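Local structure of FAD-dependent oxidoreductase (Actinomadura kijaniata, 3M9V) at residues 203-208 with 230-235. The protein is a flavin-dependent oxidoreductase of the acyl-CoA dehydrogenase family that takes part in the biosynthesis of the sugar D-kijanose. Sequence-based numbering, arbitrary orientation.
Sequences RDTPGF and DDCPIP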
loop_
_atom_site.group_PDB
_atom_site.type_symbol
_atom_site.label_atom_id
_atom_site.label_comp_id
_atom_site.label_asym_id
_atom_site.label_seq_id
_atom_site.Cartn_x
_atom_site.Cartn_y
_atom_site.Cartn_z
ATOM N N ARG A 203 21.332 2.778 42.093
ATOM C CA ARG A 203 21.099 4.200 41.920
ATOM C C ARG A 203 21.983 5.055 42.828
ATOM O O ARG A 203 22.322 6.186 42.494
ATOM C CB ARG A 203 19.627 4.507 42.205
ATOM C CG ARG A 203 19.247 5.859 41.650
ATOM C CD ARG A 203 17.787 6.178 41.936
ATOM N NE ARG A 203 17.441 7.384 41.188
ATOM C CZ ARG A 203 16.693 7.421 40.089
ATOM N NH1 ARG A 203 16.473 8.600 39.524
ATOM N NH2 ARG A 203 16.176 6.313 39.564
ATOM N N ASP A 204 22.351 4.542 43.995
ATOM C CA ASP A 204 23.140 5.355 44.912
ATOM C C ASP A 204 24.646 5.189 44.684
ATOM O O ASP A 204 25.418 5.540 45.566
ATOM C CB ASP A 204 22.817 4.929 46.350
ATOM C CG ASP A 204 22.988 3.428 46.545
ATOM O OD1 ASP A 204 22.005 2.750 46.922
ATOM O OD2 ASP A 204 24.092 2.893 46.292
ATOM N N THR A 205 25.098 4.642 43.561
ATOM C CA THR A 205 26.535 4.547 43.294
ATOM C C THR A 205 27.125 5.910 42.967
ATOM O O THR A 205 26.541 6.686 42.220
ATOM C CB THR A 205 26.761 3.627 42.078
ATOM O OG1 THR A 205 26.222 2.335 42.384
ATOM C CG2 THR A 205 28.227 3.520 41.661
ATOM N N PRO A 206 28.314 6.222 43.506
ATOM C CA PRO A 206 28.907 7.539 43.271
ATOM C C PRO A 206 29.244 7.719 41.786
ATOM O O PRO A 206 29.665 6.754 41.140
ATOM C CB PRO A 206 30.224 7.482 44.066
ATOM C CG PRO A 206 30.107 6.298 44.965
ATOM C CD PRO A 206 29.167 5.338 44.318
ATOM N N GLY A 207 29.134 8.925 41.242
ATOM C CA GLY A 207 29.393 9.078 39.812
ATOM C C GLY A 207 28.228 8.787 38.870
ATOM O O GLY A 207 28.322 9.024 37.662
ATOM N N PHE A 208 27.124 8.291 39.423
ATOM C CA PHE A 208 25.968 7.824 38.649
ATOM C C PHE A 208 24.918 8.925 38.606
ATOM O O PHE A 208 24.436 9.338 39.656
ATOM C CB PHE A 208 25.318 6.565 39.239
ATOM C CG PHE A 208 24.186 6.033 38.388
ATOM C CD1 PHE A 208 24.420 5.596 37.094
ATOM C CD2 PHE A 208 22.883 6.026 38.853
ATOM C CE1 PHE A 208 23.385 5.128 36.297
ATOM C CE2 PHE A 208 21.843 5.557 38.069
ATOM C CZ PHE A 208 22.091 5.117 36.787
ATOM N N ASP A 230 30.403 8.330 35.735
ATOM C CA ASP A 230 31.645 9.107 35.860
ATOM C C ASP A 230 32.462 8.343 36.903
ATOM O O ASP A 230 32.264 8.494 38.117
ATOM C CB ASP A 230 31.283 10.540 36.266
ATOM C CG ASP A 230 32.491 11.397 36.606
ATOM O OD1 ASP A 230 33.546 11.243 35.946
ATOM O OD2 ASP A 230 32.344 12.239 37.525
ATOM N N ASP A 231 33.285 7.429 36.397
ATOM C CA ASP A 231 34.066 6.540 37.244
ATOM C C ASP A 231 33.262 5.902 38.379
ATOM O O ASP A 231 33.623 6.096 39.548
ATOM C CB ASP A 231 35.214 7.348 37.872
ATOM C CG ASP A 231 36.348 7.595 36.884
ATOM O OD1 ASP A 231 36.426 6.902 35.849
ATOM O OD2 ASP A 231 37.182 8.493 37.093
ATOM N N CYS A 232 32.188 5.182 38.055
ATOM C CA CYS A 232 31.350 4.573 39.085
ATOM C C CYS A 232 32.051 3.309 39.544
ATOM O O CYS A 232 32.347 2.435 38.733
ATOM C CB CYS A 232 29.975 4.147 38.552
ATOM S SG CYS A 232 29.030 5.575 37.956
ATOM N N PRO A 233 32.302 3.201 40.853
ATOM C CA PRO A 233 32.962 2.003 41.349
ATOM C C PRO A 233 31.996 0.824 41.316
ATOM O O PRO A 233 30.925 0.896 41.913
ATOM C CB PRO A 233 33.279 2.383 42.807
ATOM C CG PRO A 233 32.222 3.414 43.139
ATOM C CD PRO A 233 32.230 4.248 41.886
ATOM N N ILE A 234 32.369 -0.239 40.615
ATOM C CA ILE A 234 31.560 -1.449 40.620
ATOM C C ILE A 234 32.408 -2.607 41.128
ATOM O O ILE A 234 33.466 -2.887 40.556
ATOM C CB ILE A 234 31.118 -1.869 39.186
ATOM C CG1 ILE A 234 30.805 -0.665 38.282
ATOM C CG2 ILE A 234 30.042 -2.954 39.284
ATOM C CD1 ILE A 234 29.522 0.014 38.599
ATOM N N PRO A 235 31.920 -3.299 42.163
ATOM C CA PRO A 235 32.599 -4.477 42.682
ATOM C C PRO A 235 32.540 -5.666 41.715
ATOM O O PRO A 235 31.615 -5.769 40.906
ATOM C CB PRO A 235 31.863 -4.757 43.992
ATOM C CG PRO A 235 30.513 -4.145 43.839
ATOM C CD PRO A 235 30.678 -2.984 42.891
#
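Cys-232 lies beside a type II beta turn, Thr-205 to Phe-208, at the surface of the beta domain that forms the middle of the acyl-CoA dehydrogenase fold. The turn lies in the loop that joins strand 196-202 to strand 208-210, and Phe-208 N closes it on Thr-205 O at 3.3 Å. Cys-232 stands in strand 225-234 at a G1 bulge, in which it and Asp-231 share one partner, Leu-165 of the neighbouring antiparallel strand 163-172. Followed outward, its CB meets Thr-205 CG2 at 3.6 Å and Pro-206 O at 3.7 Å. With SG anti to its own carbonyl carbon, the sulfur lies 3.4 Å from Gly-207 C, against the backbone of the turn. SG also touches Phe-208 CB, at 4.1 Å. From the other segment, Thr-205 CG2 is anti to its backbone N and faces Cys-232, while OG1 is hydrogen-bonded back to Thr-202 O. Further along, the rings of Pro-206 and Pro-233 pack at an oblique angle, CD of the first 3.8 Å from CG of the second.

Gly-207 occupies the third position of the turn, which its phi of 85° suits. Its CA lies 3.4 Å from Asp-230 O, a CA-H...O contact. The carboxylate of Asp-231 leads away from the turn, and OD1 forms a salt bridge with Arg-156. The hydrogen bond between the segments runs from Asp-230 N to Gly-207 O and is 2.9 Å long. It is bent to 138° at the hydrogen. Asp-230 N approaches Gly-207 O tilted 35° from the carbonyl plane.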